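Local atomic coordinates of precorrin-6A reductase (Rhodobacter capsulatus, PDB entry 4X7G), a protein that catalyses the NADPH-dependent reduction of precorrin-6A, a step in the biosynthesis of the corrin ring of cobalamin. Residues Gly48-Gly51 against Gly55-Asp58. Sequence-based numbering, arbitrary orientation.
With NAP (NADP nicotinamide-adenine-dinucleotide phosphate), chain B.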
ATOM      1  N   GLY A  48     -11.055   2.794 -10.950  1.00 13.88           N
ATOM      2  CA  GLY A  48     -11.726   1.519 -11.261  1.00 14.25           C
ATOM      3  C   GLY A  48     -10.751   0.502 -11.699  1.00 15.26           C
ATOM      4  O   GLY A  48      -9.631   0.791 -12.125  1.00 15.78           O
ATOM      5  N   GLY A  49     -11.135  -0.776 -11.633  1.00 16.77           N
ATOM      6  CA  GLY A  49     -10.301  -1.795 -12.217  1.00 16.37           C
ATOM      7  C   GLY A  49     -10.201  -1.727 -13.744  1.00 16.44           C
ATOM      8  O   GLY A  49     -10.901  -0.962 -14.347  1.00 19.76           O
ATOM      9  N   PHE A  50      -9.272  -2.463 -14.306  1.00 15.88           N
ATOM     10  CA  PHE A  50      -9.129  -2.536 -15.747  1.00 15.40           C
ATOM     11  C   PHE A  50      -9.917  -3.729 -16.373  1.00 18.15           C
ATOM     12  O   PHE A  50     -10.045  -3.740 -17.616  1.00 21.07           O
ATOM     13  CB  PHE A  50      -7.655  -2.664 -16.169  1.00 15.54           C
ATOM     14  CG  PHE A  50      -6.819  -1.492 -15.733  1.00 14.83           C
ATOM     15  CD1 PHE A  50      -6.768  -0.354 -16.543  1.00 14.84           C
ATOM     16  CD2 PHE A  50      -6.119  -1.502 -14.565  1.00 15.78           C
ATOM     17  CE1 PHE A  50      -5.981   0.720 -16.142  1.00 14.94           C
ATOM     18  CE2 PHE A  50      -5.314  -0.439 -14.185  1.00 15.01           C
ATOM     19  CZ  PHE A  50      -5.259   0.659 -14.956  1.00 15.17           C
ATOM     20  N   GLY A  51     -10.351  -4.689 -15.582  1.00 18.39           N
ATOM     21  CA  GLY A  51     -10.884  -5.975 -16.219  1.00 18.48           C
ATOM     22  C   GLY A  51      -9.826  -6.987 -16.430  1.00 19.50           C
ATOM     23  O   GLY A  51      -9.678  -7.572 -17.513  1.00 23.22           O
ATOM     24  N   GLY A  55      -8.068  -6.663 -19.932  1.00 18.28           N
ATOM     25  CA  GLY A  55      -8.550  -5.315 -19.809  1.00 16.68           C
ATOM     26  C   GLY A  55      -7.452  -4.246 -19.727  1.00 15.69           C
ATOM     27  O   GLY A  55      -7.561  -3.202 -20.351  1.00 17.11           O
ATOM     28  N   LEU A  56      -6.369  -4.603 -19.009  1.00 15.72           N
ATOM     29  CA  LEU A  56      -5.269  -3.655 -18.874  1.00 15.06           C
ATOM     30  C   LEU A  56      -4.512  -3.602 -20.219  1.00 15.83           C
ATOM     31  O   LEU A  56      -4.080  -2.566 -20.682  1.00 14.96           O
ATOM     32  CB  LEU A  56      -4.341  -4.106 -17.760  1.00 14.24           C
ATOM     33  CG  LEU A  56      -3.070  -3.209 -17.593  1.00 14.70           C
ATOM     34  CD1 LEU A  56      -3.441  -1.750 -17.420  1.00 14.29           C
ATOM     35  CD2 LEU A  56      -2.286  -3.722 -16.369  1.00 14.43           C
ATOM     36  N   VAL A  57      -4.336  -4.756 -20.865  1.00 16.14           N
ATOM     37  CA  VAL A  57      -3.778  -4.757 -22.236  1.00 16.19           C
ATOM     38  C   VAL A  57      -4.538  -3.796 -23.168  1.00 16.53           C
ATOM     39  O   VAL A  57      -3.964  -2.940 -23.862  1.00 17.07           O
ATOM     40  CB  VAL A  57      -3.787  -6.203 -22.795  1.00 17.49           C
ATOM     41  CG1 VAL A  57      -3.591  -6.192 -24.322  1.00 18.63           C
ATOM     42  CG2 VAL A  57      -2.723  -7.011 -22.144  1.00 19.66           C
ATOM     43  N   ASP A  58      -5.842  -3.914 -23.127  1.00 16.26           N
ATOM     44  CA  ASP A  58      -6.691  -3.114 -23.944  1.00 18.75           C
ATOM     45  C   ASP A  58      -6.503  -1.628 -23.621  1.00 17.77           C
ATOM     46  O   ASP A  58      -6.455  -0.740 -24.471  1.00 17.67           O
ATOM     47  CB  ASP A  58      -8.204  -3.460 -23.852  1.00 23.61           C
ATOM     48  CG  ASP A  58      -9.083  -2.603 -24.779  1.00 34.21           C
ATOM     49  OD1 ASP A  58      -8.878  -2.710 -26.031  1.00 35.98           O
ATOM     50  OD2 ASP A  58      -9.969  -1.800 -24.269  1.00 43.49           O
TER
HETATM   51  PA  NAP B 301      -5.052  -6.197  -5.539  1.00 15.82           P
HETATM   52  O1A NAP B 301      -5.672  -7.309  -4.704  1.00 18.47           O
HETATM   53  O2A NAP B 301      -3.780  -6.388  -6.008  1.00 15.80           O
HETATM   54  O5B NAP B 301      -5.963  -5.794  -6.712  1.00 17.88           O
HETATM   55  C5B NAP B 301      -7.239  -6.371  -7.053  1.00 17.73           C
HETATM   56  C4B NAP B 301      -7.852  -5.802  -8.310  1.00 15.94           C
HETATM   57  O4B NAP B 301      -8.141  -4.354  -8.074  1.00 16.40           O
HETATM   58  C3B NAP B 301      -6.902  -5.675  -9.471  1.00 16.66           C
HETATM   59  O3B NAP B 301      -6.790  -6.928 -10.149  1.00 20.16           O
HETATM   60  C2B NAP B 301      -7.439  -4.561 -10.273  1.00 16.37           C
HETATM   61  O2B NAP B 301      -8.680  -4.954 -10.888  1.00 17.83           O
HETATM   62  C1B NAP B 301      -7.829  -3.603  -9.268  1.00 14.98           C
HETATM   63  N9A NAP B 301      -6.787  -2.617  -8.873  1.00 14.67           N
HETATM   64  C8A NAP B 301      -5.856  -2.710  -7.864  1.00 13.63           C
HETATM   65  N7A NAP B 301      -5.080  -1.594  -7.817  1.00 13.82           N
HETATM   66  C5A NAP B 301      -5.504  -0.851  -8.884  1.00 12.63           C
HETATM   67  C6A NAP B 301      -5.087   0.441  -9.383  1.00 12.56           C
HETATM   68  N6A NAP B 301      -4.184   1.197  -8.743  1.00 13.41           N
HETATM   69  N1A NAP B 301      -5.684   0.945 -10.486  1.00 13.34           N
HETATM   70  C2A NAP B 301      -6.659   0.161 -11.099  1.00 15.07           C
HETATM   71  N3A NAP B 301      -7.165  -1.019 -10.742  1.00 13.99           N
HETATM   72  C4A NAP B 301      -6.564  -1.490  -9.613  1.00 13.42           C
HETATM   73  O3  NAP B 301      -4.977  -4.807  -4.724  1.00 19.20           O
HETATM   74  PN  NAP B 301      -5.794  -4.233  -3.430  1.00 17.41           P
HETATM   75  O1N NAP B 301      -5.175  -4.752  -2.139  1.00 19.51           O
HETATM   76  O2N NAP B 301      -7.240  -4.407  -3.610  1.00 19.97           O
HETATM   77  O5D NAP B 301      -5.362  -2.680  -3.465  1.00 17.56           O
HETATM   78  C5D NAP B 301      -6.339  -1.690  -3.900  1.00 17.48           C
HETATM   79  C4D NAP B 301      -5.665  -0.408  -3.964  1.00 16.47           C
HETATM   80  O4D NAP B 301      -5.371   0.043  -2.654  1.00 18.13           O
HETATM   81  C3D NAP B 301      -4.398  -0.330  -4.849  1.00 16.48           C
HETATM   82  O3D NAP B 301      -4.319   0.872  -5.630  1.00 17.01           O
HETATM   83  C2D NAP B 301      -3.283  -0.347  -3.805  1.00 16.88           C
HETATM   84  O2D NAP B 301      -2.117   0.311  -4.115  1.00 15.31           O
HETATM   85  C1D NAP B 301      -3.995   0.334  -2.605  1.00 17.56           C
HETATM   86  N1N NAP B 301      -3.515  -0.150  -1.396  1.00 15.35           N
HETATM   87  C2N NAP B 301      -3.391  -1.253  -0.994  1.00 31.10           C
HETATM   88  C3N NAP B 301      -2.828  -1.164   0.228  1.00 28.40           C
HETATM   89  C7N NAP B 301      -2.809  -2.671   0.320  1.00 29.76           C
HETATM   90  O7N NAP B 301      -3.310  -3.028  -0.872  1.00 18.32           O
HETATM   91  N7N NAP B 301      -2.313  -3.341   1.451  1.00 17.58           N
HETATM   92  C4N NAP B 301      -2.430   0.210   0.860  1.00 29.80           C
HETATM   93  C5N NAP B 301      -2.651   1.598   0.287  1.00 13.88           C
HETATM   94  C6N NAP B 301      -3.180   1.140  -0.901  1.00 28.11           C
HETATM   95  P2B NAP B 301      -8.688  -5.484 -12.434  1.00 22.60           P
HETATM   96  O1X NAP B 301     -10.175  -5.424 -12.677  1.00 25.32           O
HETATM   97  O2X NAP B 301      -7.854  -4.656 -13.226  1.00 21.10           O
HETATM   98  O3X NAP B 301      -7.925  -6.838 -12.539  1.00 27.76           O
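Leu56 sets its CD1 methyl almost squarely over the middle of the Phe50 ring, 3.6 Å from CD1 to the ring centroid and 6° off the normal, a CH-pi contact. In the leucine, chi1 176° places CG anti to the backbone N and chi2 54° turns CD1 over the ring, while the Phe50 ring leaves beside its backbone N, anti to the carbonyl carbon. The adenine of NADP comes up to the ring obliquely, with its C2A 3.4 Å from Phe50 CE2, so the phenyl group is lodged between cofactor and helix. At the start of helix 52-63, Gly55 N donates to Gly51 O, four residues back, at 3.0 Å, from above the carbonyl plane, and Gly55 CA sits 3.1 Å from Phe50 O in a CA-H...O contact; the approach is this close because Gly55 has no beta carbon. Toward the cofactor, Phe50 N donates to phosphate oxygen O2X at 2.8 Å and Gly51 N to O1X at 3.0 Å, two amides gripping two oxygens of one group. With the Phe50 ring cut back to an alanine, adenine C2A and the Leu56 methyl would probably face a gap, and the leucine would be freer to turn. Outside the two segments, Arg46 makes a cation-pi contact with the Phe50 ring and hydrogen-bonds Gly48 O and Gly49 O, and Tyr59 meets the ring edge-to-face. The whole is a strand-turn-helix of a Rossmann-type domain: the loop between strand 45-47 and helix 52-63 offers backbone amides to the 2'-phosphate on the adenosine ribose, the group that distinguishes NADP from NAD.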